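Local atomic coordinates of propionate kinase (Francisella tularensis subsp. tularensis, PDB entry 3KHY), a protein that probably catalyses the reversible, magnesium-dependent transfer of phosphate from ATP to acetate, giving acetyl phosphate and ADP, and works as a homodimer. Residues A209-G213 against K214-T218; S336-A339 against N340-F343. All blocks are in the same frame, centred on the assembly; numbering follows the deposited sequence.

Interaction 1. Residues A209-G213 against K214-T218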
loop_
_atom_site.group_PDB
_atom_site.type_symbol
_atom_site.label_atom_id
_atom_site.label_comp_id
_atom_site.label_asym_id
_atom_site.label_seq_id
_atom_site.Cartn_x
_atom_site.Cartn_y
_atom_site.Cartn_z
ATOM N N ALA A 209 9.057 4.962 -10.474
ATOM C CA ALA A 209 9.119 6.337 -10.948
ATOM C C ALA A 209 10.587 6.737 -11.081
ATOM O O ALA A 209 11.321 6.783 -10.092
ATOM C CB ALA A 209 8.393 7.286 -9.969
ATOM N N VAL A 210 10.994 7.035 -12.304
ATOM C CA VAL A 210 12.378 7.391 -12.614
ATOM C C VAL A 210 12.461 8.865 -13.015
ATOM O O VAL A 210 11.858 9.291 -14.002
ATOM C CB VAL A 210 12.929 6.507 -13.732
ATOM C CG1 VAL A 210 14.333 6.967 -14.154
ATOM C CG2 VAL A 210 12.948 5.036 -13.281
ATOM N N VAL A 211 13.191 9.649 -12.229
ATOM C CA VAL A 211 13.328 11.081 -12.486
ATOM C C VAL A 211 14.786 11.382 -12.811
ATOM O O VAL A 211 15.688 11.000 -12.066
ATOM C CB VAL A 211 12.865 11.914 -11.274
ATOM C CG1 VAL A 211 13.079 13.397 -11.527
ATOM C CG2 VAL A 211 11.381 11.631 -10.981
ATOM N N ASP A 212 15.006 12.029 -13.944
ATOM C CA ASP A 212 16.361 12.273 -14.450
ATOM C C ASP A 212 17.249 11.028 -14.330
ATOM O O ASP A 212 18.411 11.119 -13.925
ATOM C CB ASP A 212 17.021 13.461 -13.735
ATOM C CG ASP A 212 18.174 14.061 -14.546
ATOM O OD1 ASP A 212 18.129 13.979 -15.792
ATOM O OD2 ASP A 212 19.116 14.621 -13.948
ATOM N N GLY A 213 16.693 9.869 -14.676
ATOM C CA GLY A 213 17.461 8.640 -14.704
ATOM C C GLY A 213 17.582 7.900 -13.381
ATOM O O GLY A 213 18.124 6.794 -13.356
ATOM N N LYS A 214 17.091 8.494 -12.293
ATOM C CA LYS A 214 17.190 7.885 -10.964
ATOM C C LYS A 214 15.835 7.464 -10.367
ATOM O O LYS A 214 14.853 8.192 -10.459
ATOM C CB LYS A 214 17.878 8.843 -9.999
ATOM C CG LYS A 214 19.319 9.180 -10.392
ATOM C CD LYS A 214 19.919 10.196 -9.425
ATOM C CE LYS A 214 21.379 10.464 -9.769
ATOM N NZ LYS A 214 22.154 10.904 -8.567
ATOM N N SER A 215 15.802 6.284 -9.753
ATOM C CA SER A 215 14.606 5.805 -9.060
ATOM C C SER A 215 14.266 6.741 -7.888
ATOM O O SER A 215 15.132 7.073 -7.080
ATOM C CB SER A 215 14.824 4.372 -8.547
ATOM O OG SER A 215 13.711 3.945 -7.764
ATOM N N ILE A 216 13.015 7.189 -7.814
ATOM C CA ILE A 216 12.566 8.017 -6.706
ATOM C C ILE A 216 11.485 7.313 -5.883
ATOM O O ILE A 216 11.265 7.653 -4.726
ATOM C CB ILE A 216 12.060 9.401 -7.198
ATOM C CG1 ILE A 216 11.881 10.368 -6.029
ATOM C CG2 ILE A 216 10.742 9.273 -7.968
ATOM C CD1 ILE A 216 11.624 11.805 -6.490
ATOM N N ASP A 217 10.808 6.329 -6.480
ATOM C CA ASP A 217 9.771 5.574 -5.764
ATOM C C ASP A 217 9.552 4.281 -6.540
ATOM O O ASP A 217 9.789 4.231 -7.737
ATOM C CB ASP A 217 8.483 6.403 -5.685
ATOM C CG ASP A 217 7.528 5.953 -4.563
ATOM O OD1 ASP A 217 7.736 4.894 -3.924
ATOM O OD2 ASP A 217 6.532 6.673 -4.349
ATOM N N THR A 218 9.122 3.232 -5.853
ATOM C CA THR A 218 8.891 1.959 -6.508
ATOM C C THR A 218 7.925 1.144 -5.670
ATOM O O THR A 218 7.748 1.410 -4.467
ATOM C CB THR A 218 10.218 1.207 -6.715
ATOM O OG1 THR A 218 10.004 0.100 -7.573
ATOM C CG2 THR A 218 10.783 0.732 -5.371
#
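V211 and K214 close a two-residue beta hairpin between strands 205-211 and 214-218, with a beta bulge one pair beyond the turn. Strand 214-218 is an edge strand, within this chain, of the five-stranded mixed sheet, which belongs to an acetokinase of the actin-like ATPase superfamily. The turn from V211 to K214 is type I'. D212 and G213 both take positive phi, and at G213 (phi 85°) the backbone favours glycine. The turn is closed by two backbone bonds: V211 N gives to K214 O at 2.8 Å, and K214 N gives to V211 O at 2.9 Å. The second donor lies above the plane of its carbonyl. Next, V210 faces S215 as a non-hydrogen-bonded pair. The pairing then slips by one residue, so A209 pairs with D217 and I216 is the extra residue of the bulge. A209 N gives to D217 O at 2.9 Å. The side chains of S215 and D217 bond outside the hairpin. S215 OG bonds to H146 ND1. D217 OD2 bonds to Y310 OH and forms a salt bridge with K302 of the second subunit, so the hairpin also reaches the dimer partner. Apolar contact centres on the methyl branch of I216. With CG1 anti to the backbone N (chi1 -168°), CG2 sits between the backbone N and the carbonyl carbon. There it lies 3.3 Å from A209 O, and touches A209 CB at 3.7 Å and V211 CG2 at 3.9 Å. At the bulge, I216 N gives a hydrogen bond to A209 O at 2.9 Å, almost in line with the carbonyl bond.

Interaction 2. Residues S336-A339 against N340-F343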
loop_
_atom_site.group_PDB
_atom_site.type_symbol
_atom_site.label_atom_id
_atom_site.label_comp_id
_atom_site.label_asym_id
_atom_site.label_seq_id
_atom_site.Cartn_x
_atom_site.Cartn_y
_atom_site.Cartn_z
ATOM N N SER A 336 -6.771 2.082 -20.791
ATOM C CA SER A 336 -8.194 2.378 -20.678
ATOM C C SER A 336 -8.513 2.995 -19.314
ATOM O O SER A 336 -9.259 3.975 -19.211
ATOM C CB SER A 336 -9.008 1.096 -20.867
ATOM O OG SER A 336 -10.387 1.384 -20.852
ATOM N N LYS A 337 -7.935 2.429 -18.262
ATOM C CA LYS A 337 -8.225 2.910 -16.913
ATOM C C LYS A 337 -7.539 4.240 -16.601
ATOM O O LYS A 337 -7.835 4.874 -15.596
ATOM C CB LYS A 337 -7.872 1.828 -15.882
ATOM C CG LYS A 337 -8.868 0.660 -15.935
ATOM C CD LYS A 337 -8.482 -0.507 -15.046
ATOM C CE LYS A 337 -9.667 -1.472 -14.876
ATOM N NZ LYS A 337 -10.262 -1.935 -16.178
ATOM N N LEU A 338 -6.614 4.648 -17.467
ATOM C CA LEU A 338 -5.871 5.891 -17.290
ATOM C C LEU A 338 -6.415 7.011 -18.193
ATOM O O LEU A 338 -5.784 8.046 -18.358
ATOM C CB LEU A 338 -4.384 5.672 -17.573
ATOM C CG LEU A 338 -3.655 4.886 -16.472
ATOM C CD1 LEU A 338 -2.328 4.313 -16.984
ATOM C CD2 LEU A 338 -3.437 5.730 -15.218
ATOM N N ALA A 339 -7.603 6.804 -18.742
ATOM C CA ALA A 339 -8.205 7.778 -19.652
ATOM C C ALA A 339 -8.282 9.190 -19.052
ATOM O O ALA A 339 -7.992 10.168 -19.734
ATOM C CB ALA A 339 -9.590 7.306 -20.103
ATOM N N ASN A 340 -8.661 9.303 -17.782
ATOM C CA ASN A 340 -8.838 10.631 -17.185
ATOM C C ASN A 340 -7.525 11.367 -16.945
ATOM O O ASN A 340 -7.522 12.555 -16.601
ATOM C CB ASN A 340 -9.649 10.560 -15.887
ATOM C CG ASN A 340 -11.074 10.099 -16.119
ATOM O OD1 ASN A 340 -11.708 10.485 -17.103
ATOM N ND2 ASN A 340 -11.591 9.279 -15.202
ATOM N N LEU A 341 -6.408 10.666 -17.131
ATOM C CA LEU A 341 -5.098 11.273 -16.935
ATOM C C LEU A 341 -4.378 11.587 -18.249
ATOM O O LEU A 341 -3.174 11.837 -18.247
ATOM C CB LEU A 341 -4.204 10.364 -16.088
ATOM C CG LEU A 341 -4.310 10.446 -14.564
ATOM C CD1 LEU A 341 -5.712 10.140 -14.110
ATOM C CD2 LEU A 341 -3.319 9.488 -13.916
ATOM N N GLY A 342 -5.097 11.563 -19.363
ATOM C CA GLY A 342 -4.496 11.941 -20.631
ATOM C C GLY A 342 -3.646 10.864 -21.296
ATOM O O GLY A 342 -2.693 11.187 -22.002
ATOM N N PHE A 343 -3.982 9.593 -21.062
ATOM C CA PHE A 343 -3.370 8.468 -21.772
ATOM C C PHE A 343 -4.376 7.874 -22.744
ATOM O O PHE A 343 -5.536 7.643 -22.389
ATOM C CB PHE A 343 -2.927 7.357 -20.796
ATOM C CG PHE A 343 -1.815 7.766 -19.859
ATOM C CD1 PHE A 343 -2.100 8.371 -18.645
ATOM C CD2 PHE A 343 -0.488 7.533 -20.193
ATOM C CE1 PHE A 343 -1.079 8.749 -17.772
ATOM C CE2 PHE A 343 0.540 7.916 -19.335
ATOM C CZ PHE A 343 0.243 8.519 -18.120
HETATM O O HOH W 1 -8.680 7.362 -15.657
#
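L338, L341 and F343 pack together where the chain leaves helix 328-337 and turns into the loop before helix 347-351. The apolar contacts come first. L338 CB lies 3.7 Å from F343 CD1, and L338 CD1 sits over one face of the phenyl ring. L341 CB and L338 O lie at the ring edge, in its plane. L338 CD2 touches L341 CD2 at 4.0 Å, the two side chains crossing at a slant. F343 CG lies beside its own backbone N (chi1 -66°), which brings CD1 up to L338 CB. Backbone bonds hold the turn. L341 N gives to L338 O at 3.0 Å, and G342 N gives to A339 O at 3.2 Å. Both donors stand well above the planes of their carbonyls, and both bonds run from residue i+3 back to i, as in a short 3-10 turn. G342 then takes a positive phi of 80°, which favours glycine. Water adds a bridge: it gives a hydrogen bond to K337 O at 2.6 Å and accepts one from N340 N at 2.9 Å. It thus joins K337 to the turn that follows. Polar side chains bond further afield: K337 NZ forms a salt bridge with E294 of the same chain, and N340 ND2 bonds to I309 O of the second subunit. Helix 287-307 meets L338 through A301 and L341 through A305, while L317 of strand 316-320 packs on both L338 and F343.

Interaction 1 comes first along the chain and closes before interaction 2 opens. Their centres are 21 Å apart, and their nearest atoms are about 12 Å apart, so they do not touch. The five-stranded mixed sheet relates them. Interaction 1 is formed by strands 205-211 and 214-218 at one side of that sheet. Interaction 2 packs on strand 316-320, near its other side. Helix 287-307 is shared: Y307 meets the side chains of A209 and D217, while A301 and A305 meet those of interaction 2. Both contacts also reach the second subunit, consistent with the homodimer. One contact forms an edge of the sheet; the other packs a loop on strand 316-320 and helix 287-307.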